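Long-range contacts in Hia (Haemophilus influenzae, PDB 1S7M), which probably attaches the bacterium to host cells as a homotrimeric autotransporter adhesin of the outer membrane, this chain being one of its binding regions: residues D16-T21 / T33-K38; P65-S69 / K90-K94; R111-I117 / Y129-N135. One frame throughout, in Å; residues are numbered along the deposited sequence.

Contact 1 (D16-T21 / T33-K38)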
# COMPACT_ATOMS: atom_id res chain seq x y z
N ASP A 16 4.07 33.58 -3.77
CA ASP A 16 3.66 32.17 -3.88
C ASP A 16 3.93 31.25 -2.70
O ASP A 16 3.30 30.18 -2.60
CB ASP A 16 4.29 31.54 -5.12
CG ASP A 16 3.87 32.24 -6.39
OD1 ASP A 16 2.75 32.79 -6.42
OD2 ASP A 16 4.66 32.22 -7.35
N GLY A 17 4.85 31.62 -1.82
CA GLY A 17 5.12 30.77 -0.69
C GLY A 17 6.44 30.93 0.03
O GLY A 17 7.04 32.01 0.04
N LEU A 18 6.88 29.83 0.63
CA LEU A 18 8.11 29.75 1.40
C LEU A 18 9.06 28.72 0.79
O LEU A 18 8.72 27.55 0.71
CB LEU A 18 7.77 29.33 2.83
CG LEU A 18 8.89 29.18 3.87
CD1 LEU A 18 9.38 30.56 4.26
CD2 LEU A 18 8.37 28.46 5.10
N THR A 19 10.25 29.15 0.38
CA THR A 19 11.24 28.24 -0.18
C THR A 19 12.57 28.29 0.59
O THR A 19 13.10 29.37 0.86
CB THR A 19 11.55 28.56 -1.66
OG1 THR A 19 10.34 28.57 -2.42
CG2 THR A 19 12.47 27.53 -2.25
N ILE A 20 13.11 27.12 0.94
CA ILE A 20 14.38 27.01 1.63
C ILE A 20 15.36 26.36 0.66
O ILE A 20 15.11 25.26 0.17
CB ILE A 20 14.35 26.09 2.89
CG1 ILE A 20 13.56 26.71 4.04
CG2 ILE A 20 15.76 25.86 3.40
CD1 ILE A 20 12.06 26.62 3.93
N THR A 21 16.45 27.05 0.37
CA THR A 21 17.46 26.51 -0.52
C THR A 21 18.63 26.10 0.37
O THR A 21 19.21 26.92 1.07
CB THR A 21 17.93 27.57 -1.52
OG1 THR A 21 16.80 28.11 -2.22
CG2 THR A 21 18.90 26.96 -2.52
N THR A 33 15.27 21.90 -3.18
CA THR A 33 14.53 22.89 -2.42
C THR A 33 13.49 22.29 -1.49
O THR A 33 12.88 21.27 -1.79
CB THR A 33 13.81 23.86 -3.39
OG1 THR A 33 14.72 24.86 -3.83
CG2 THR A 33 12.62 24.50 -2.71
N ILE A 34 13.31 22.91 -0.34
CA ILE A 34 12.30 22.48 0.61
C ILE A 34 11.30 23.63 0.54
O ILE A 34 11.65 24.80 0.80
CB ILE A 34 12.83 22.39 2.04
CG1 ILE A 34 14.21 21.71 2.05
CG2 ILE A 34 11.81 21.65 2.92
CD1 ILE A 34 14.19 20.29 1.67
N SER A 35 10.05 23.34 0.18
CA SER A 35 9.10 24.43 0.05
C SER A 35 7.65 24.11 0.27
O SER A 35 7.22 22.98 0.08
CB SER A 35 9.23 25.05 -1.33
OG SER A 35 8.80 24.13 -2.32
N VAL A 36 6.92 25.15 0.66
CA VAL A 36 5.48 25.12 0.88
C VAL A 36 4.97 26.33 0.10
O VAL A 36 5.05 27.47 0.56
CB VAL A 36 5.11 25.28 2.36
CG1 VAL A 36 3.61 25.43 2.50
CG2 VAL A 36 5.56 24.06 3.15
N THR A 37 4.46 26.07 -1.10
CA THR A 37 3.95 27.12 -1.97
C THR A 37 2.54 26.80 -2.44
O THR A 37 1.98 25.75 -2.10
CB THR A 37 4.82 27.28 -3.24
OG1 THR A 37 4.59 26.17 -4.12
CG2 THR A 37 6.31 27.34 -2.88
N LYS A 38 1.99 27.72 -3.22
CA LYS A 38 0.65 27.59 -3.76
C LYS A 38 0.55 26.38 -4.68
O LYS A 38 -0.53 25.85 -4.93
CB LYS A 38 0.27 28.87 -4.52
CG LYS A 38 1.05 29.07 -5.81
CD LYS A 38 0.70 30.39 -6.47
CE LYS A 38 0.87 30.33 -7.98
NZ LYS A 38 2.21 29.85 -8.41
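Lys38 runs alongside Asp16 at the end of an antiparallel strand pair, the two central strands of a four-stranded up-and-down meander (10-14, 17-21, 34-37, 40-43). The Lys38 chain can be followed atom by atom. Its CB sits 3.8 Å from Asp16 O, and a first torsion of 69° lodges CG between its own backbone N and carbonyl carbon, 4.1 Å from Asp16 CB. CD then passes Asp16 OD1 at 3.2 Å and CE stays beside that same oxygen. A bend at the last torsion (-53°) carries NZ to the carboxylate, where it forms a long salt bridge with Asp16 OD2 at 3.6 Å. Both side chains thus lie flank to flank and point the same way, and the backbone bond from Lys38 N to Asp16 O ties their bases together.

Further along, the strands run at 176°. Leu18-Val36 and Ile20-Ile34 are the hydrogen-bonded pairs, each with two N-H...O bonds, and Gly17-Thr37 and Thr19-Ser35 are non-hydrogen-bonded. Gly17 has a backbone conformation that itself calls for glycine, and its CA comes within 4.0 Å of Thr37 CA. Leu18, Ile20, Ile34 and Val36 share one face of the sheet, with Ile20 CB 4.1 Å from Ile34 CB. This face meets the other chains: Leu18 packs on Leu18 of both neighbouring subunits, and Val36 on Val36 of the third, so the sheet supplies apolar surface to the trimer interior. The shortest bond between the strands joins Ile20 N to Ile34 O at 2.7 Å.

Contact 2 (P65-S69 / K90-K94)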
# COMPACT_ATOMS: atom_id res chain seq x y z
N PRO A 65 -17.30 0.44 18.95
CA PRO A 65 -18.20 -0.53 18.29
C PRO A 65 -19.55 0.02 17.84
O PRO A 65 -20.15 -0.53 16.93
CB PRO A 65 -18.39 -1.62 19.35
CG PRO A 65 -17.14 -1.54 20.16
CD PRO A 65 -16.91 -0.05 20.29
N LEU A 66 -20.02 1.11 18.46
CA LEU A 66 -21.34 1.63 18.12
C LEU A 66 -21.48 2.51 16.89
O LEU A 66 -22.59 2.80 16.45
CB LEU A 66 -21.93 2.34 19.35
CG LEU A 66 -22.31 1.32 20.43
CD1 LEU A 66 -22.55 1.98 21.80
CD2 LEU A 66 -23.56 0.60 19.94
N THR A 67 -20.35 2.93 16.32
CA THR A 67 -20.36 3.75 15.11
C THR A 67 -19.94 2.87 13.93
O THR A 67 -19.94 3.30 12.78
CB THR A 67 -19.37 4.94 15.24
OG1 THR A 67 -18.08 4.45 15.64
CG2 THR A 67 -19.86 5.93 16.29
N SER A 68 -19.61 1.62 14.24
CA SER A 68 -19.12 0.67 13.23
C SER A 68 -20.11 -0.17 12.42
O SER A 68 -21.17 -0.53 12.91
CB SER A 68 -18.14 -0.30 13.91
OG SER A 68 -17.69 -1.29 12.99
N SER A 69 -19.75 -0.47 11.18
CA SER A 69 -20.56 -1.35 10.33
C SER A 69 -20.29 -2.79 10.80
O SER A 69 -19.29 -3.05 11.50
CB SER A 69 -20.13 -1.23 8.85
OG SER A 69 -18.86 -1.85 8.64
N LYS A 90 -15.25 4.38 10.74
CA LYS A 90 -16.22 5.47 10.60
C LYS A 90 -16.36 6.32 11.87
O LYS A 90 -16.18 5.83 12.99
CB LYS A 90 -17.59 4.90 10.21
CG LYS A 90 -17.61 4.23 8.84
CD LYS A 90 -17.25 5.22 7.72
CE LYS A 90 -17.21 4.54 6.34
NZ LYS A 90 -16.16 3.46 6.25
N GLY A 91 -16.67 7.60 11.68
CA GLY A 91 -16.82 8.52 12.79
C GLY A 91 -18.20 8.53 13.45
O GLY A 91 -19.03 7.67 13.19
N THR A 92 -18.43 9.54 14.28
CA THR A 92 -19.69 9.67 15.02
C THR A 92 -20.95 9.60 14.20
O THR A 92 -21.96 9.09 14.68
CB THR A 92 -19.73 10.99 15.82
OG1 THR A 92 -18.60 11.05 16.69
CG2 THR A 92 -21.01 11.06 16.67
N ASP A 93 -20.91 10.09 12.97
CA ASP A 93 -22.09 10.05 12.13
C ASP A 93 -22.25 8.68 11.44
O ASP A 93 -23.15 8.49 10.63
CB ASP A 93 -22.03 11.17 11.09
CG ASP A 93 -21.19 10.81 9.87
OD1 ASP A 93 -20.23 10.01 10.00
OD2 ASP A 93 -21.48 11.35 8.78
N LYS A 94 -21.36 7.74 11.77
CA LYS A 94 -21.42 6.39 11.22
C LYS A 94 -21.26 6.26 9.70
O LYS A 94 -21.39 5.16 9.17
CB LYS A 94 -22.75 5.72 11.60
CG LYS A 94 -22.99 5.54 13.10
CD LYS A 94 -24.37 4.94 13.39
CE LYS A 94 -24.57 3.57 12.74
NZ LYS A 94 -23.83 2.45 13.42
O HOH W 1 -20.34 2.87 10.31
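Thr67 holds its OG1 between its own backbone N and carbonyl carbon (chi1 51°), on the Lys90 side, and the same torsion puts CG2 beside the N, where it reaches Thr92 CA. Lys94 answers from the other loop with a chain folded twice, at chi3 (60°) and chi4 (74°), so that NZ curls back to the 65-69 backbone. Neither segment is helix or strand: a type I beta turn from Gly91 to Lys94 packs against the loop that leads into helix 70-77, within the GIN (HiaBD2_N) family region.

The turn is closed by Lys94 N to Gly91 O at 2.7 Å. That same carbonyl oxygen lies 3.4 Å from Thr67 CB, while Thr67 CG2 rests 4.0 Å from Thr92 CA, so the methyl branch lies against the start of the turn. Thr67 OG1 points elsewhere for its polar partner, a weak bond to Asp64 O. On the Lys94 side, CG packs 3.8 Å from Thr67 CA, and the folded chain ends in a weak hydrogen bond from NZ to Leu66 O at 3.3 Å. Since Leu66, Thr67, Thr92 and Lys94 also touch a crystal neighbour, lattice packing may influence the lysine conformation.

The contact is therefore a surface junction of two loops, made mainly by Thr67 set against the turn and by the long Lys94 chain lying along the 65-69 backbone, with Lys90 CB 3.8 Å from Thr67 O. No other chain of the trimer touches it. One water lies between the backbones; its distance to Thr67 O is too short to be trusted, but it donates to Lys94 O at 2.8 Å.

Contact 3 (R111-I117 / Y129-N135)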
# COMPACT_ATOMS: atom_id res chain seq x y z
N ARG A 111 2.90 -1.05 6.60
CA ARG A 111 3.32 -2.24 7.32
C ARG A 111 2.13 -3.10 7.73
O ARG A 111 2.26 -4.32 7.89
CB ARG A 111 4.19 -1.84 8.52
CG ARG A 111 5.66 -1.51 8.12
CD ARG A 111 6.51 -0.98 9.27
NE ARG A 111 7.88 -0.74 8.81
CZ ARG A 111 8.66 0.24 9.26
NH1 ARG A 111 8.23 1.08 10.19
NH2 ARG A 111 9.86 0.42 8.72
N GLY A 112 0.97 -2.48 7.87
CA GLY A 112 -0.20 -3.26 8.22
C GLY A 112 -1.03 -3.71 7.02
O GLY A 112 -2.05 -4.36 7.21
N LEU A 113 -0.62 -3.40 5.79
CA LEU A 113 -1.45 -3.82 4.65
C LEU A 113 -1.42 -5.31 4.40
O LEU A 113 -0.38 -5.95 4.53
CB LEU A 113 -1.03 -3.07 3.37
CG LEU A 113 -1.67 -1.75 2.92
CD1 LEU A 113 -2.53 -1.11 3.99
CD2 LEU A 113 -0.57 -0.81 2.42
N GLY A 114 -2.56 -5.89 4.03
CA GLY A 114 -2.57 -7.30 3.74
C GLY A 114 -3.94 -7.93 3.58
O GLY A 114 -4.97 -7.31 3.87
N TRP A 115 -3.95 -9.15 3.08
CA TRP A 115 -5.20 -9.86 2.95
C TRP A 115 -5.11 -11.10 3.78
O TRP A 115 -4.03 -11.45 4.30
CB TRP A 115 -5.54 -10.20 1.49
CG TRP A 115 -4.45 -10.84 0.68
CD1 TRP A 115 -3.34 -10.22 0.16
CD2 TRP A 115 -4.38 -12.22 0.27
NE1 TRP A 115 -2.59 -11.14 -0.55
CE2 TRP A 115 -3.20 -12.36 -0.50
CE3 TRP A 115 -5.20 -13.34 0.48
CZ2 TRP A 115 -2.82 -13.58 -1.07
CZ3 TRP A 115 -4.83 -14.56 -0.08
CH2 TRP A 115 -3.65 -14.67 -0.85
N VAL A 116 -6.25 -11.76 3.96
CA VAL A 116 -6.28 -12.97 4.75
C VAL A 116 -6.51 -14.16 3.85
O VAL A 116 -7.37 -14.11 2.97
CB VAL A 116 -7.43 -12.92 5.83
CG1 VAL A 116 -7.54 -14.26 6.54
CG2 VAL A 116 -7.17 -11.79 6.82
N ILE A 117 -5.70 -15.20 4.06
CA ILE A 117 -5.85 -16.44 3.32
C ILE A 117 -6.36 -17.51 4.30
O ILE A 117 -5.95 -17.56 5.44
CB ILE A 117 -4.49 -16.90 2.69
CG1 ILE A 117 -4.71 -18.11 1.79
CG2 ILE A 117 -3.45 -17.17 3.79
CD1 ILE A 117 -3.52 -18.40 0.83
N TYR A 129 -7.73 -23.25 8.82
CA TYR A 129 -6.49 -22.50 8.70
C TYR A 129 -6.65 -21.06 8.23
O TYR A 129 -7.51 -20.74 7.41
CB TYR A 129 -5.55 -23.21 7.70
CG TYR A 129 -4.37 -22.38 7.22
CD1 TYR A 129 -3.21 -22.28 7.98
CD2 TYR A 129 -4.41 -21.71 5.98
CE1 TYR A 129 -2.11 -21.55 7.54
CE2 TYR A 129 -3.29 -20.97 5.52
CZ TYR A 129 -2.15 -20.90 6.31
OH TYR A 129 -1.02 -20.24 5.87
N HIS A 130 -5.83 -20.19 8.79
CA HIS A 130 -5.81 -18.81 8.32
C HIS A 130 -4.51 -18.14 8.70
O HIS A 130 -3.91 -18.46 9.73
CB HIS A 130 -6.98 -17.97 8.86
CG HIS A 130 -6.92 -17.74 10.33
ND1 HIS A 130 -7.77 -18.37 11.22
CD2 HIS A 130 -6.09 -16.98 11.09
CE1 HIS A 130 -7.47 -17.99 12.45
NE2 HIS A 130 -6.46 -17.15 12.40
N ASP A 131 -4.06 -17.23 7.84
CA ASP A 131 -2.87 -16.45 8.11
C ASP A 131 -3.02 -15.16 7.31
O ASP A 131 -3.93 -15.02 6.50
CB ASP A 131 -1.61 -17.22 7.69
CG ASP A 131 -0.39 -16.82 8.51
OD1 ASP A 131 -0.37 -15.68 9.03
OD2 ASP A 131 0.54 -17.64 8.63
N GLN A 132 -2.14 -14.20 7.56
CA GLN A 132 -2.16 -12.95 6.81
C GLN A 132 -1.09 -12.99 5.72
O GLN A 132 -0.05 -13.66 5.86
CB GLN A 132 -1.89 -11.77 7.76
CG GLN A 132 -3.04 -11.55 8.80
CD GLN A 132 -2.69 -10.53 9.88
OE1 GLN A 132 -1.63 -9.91 9.84
NE2 GLN A 132 -3.59 -10.35 10.85
N VAL A 133 -1.37 -12.29 4.62
CA VAL A 133 -0.44 -12.16 3.52
C VAL A 133 -0.15 -10.67 3.37
O VAL A 133 -0.93 -9.91 2.74
CB VAL A 133 -1.03 -12.68 2.19
CG1 VAL A 133 0.06 -12.60 1.03
CG2 VAL A 133 -1.48 -14.10 2.36
N ARG A 134 0.93 -10.21 3.99
CA ARG A 134 1.26 -8.81 3.86
C ARG A 134 2.32 -8.68 2.78
O ARG A 134 2.63 -9.64 2.07
CB ARG A 134 1.75 -8.24 5.18
CG ARG A 134 0.77 -8.46 6.31
CD ARG A 134 1.17 -7.64 7.51
NE ARG A 134 0.40 -8.01 8.70
CZ ARG A 134 0.48 -7.38 9.86
NH1 ARG A 134 1.28 -6.33 10.00
NH2 ARG A 134 -0.24 -7.78 10.89
N ASN A 135 2.88 -7.49 2.66
CA ASN A 135 3.90 -7.24 1.66
C ASN A 135 5.07 -8.22 1.89
O ASN A 135 5.43 -8.49 3.02
CB ASN A 135 4.37 -5.79 1.80
CG ASN A 135 5.48 -5.47 0.86
OD1 ASN A 135 5.32 -5.50 -0.36
ND2 ASN A 135 6.64 -5.15 1.42
O HOH W 2 2.13 -4.92 3.91
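Gln132 OE1 is gripped side-on by Arg134, through NE at 3.0 Å and NH2 at 2.8 Å, both bonds lying in the guanidinium plane, while Arg134 NH1 reaches across to Arg111 O at 3.1 Å. Gln132 NE2 also donates to Ala80 O and Lys82 O, so the amide is fixed at both ends and in turn steadies the guanidinium.

On the other face of the sheet, Val133 lies over the Trp115 indole. Its CB is 3.6 Å from the centroid of the five-membered ring and 19° off the normal, a CH-pi contact, and CG1 approaches Trp115 NE1 at 3.4 Å. Ile117 CG2 adds apolar contact, 3.9 Å from Val133 CG2. The strands, at 151° to one another, are joined by paired backbone bonds at Trp115-Val133 and Ile117-Asp131; the shortest runs from Val133 N to Trp115 O at 2.8 Å.

Neighbouring chains complete the packing. Trp115 meets Trp115 of the third subunit with planes about 60° apart, and Val133 packs on Trp115 of the second. Tryptophans gathered between subunits in this way are consistent with the Trp ring domain of trimeric autotransporter adhesins.

Overall arrangement
From the N terminus the three contacts follow in series, each closing before the next opens, so none nests in or crosses another. Contact 1 closes an 11-residue loop without helix or strand and joins the middle strands of the first sheet. Contact 2 closes a loop of 20 residues that holds helix 70-77 and strand 85-86, bringing together two surface loops. Contact 3 closes another 11-residue connection, pairing strands 114-119 and 129-134. The centres of contacts 1 and 3 are about 40 Å apart and those of contacts 2 and 3 about 25 Å, with no touch. Contacts 1 and 3 engage both neighbouring subunits; contact 2 touches neither.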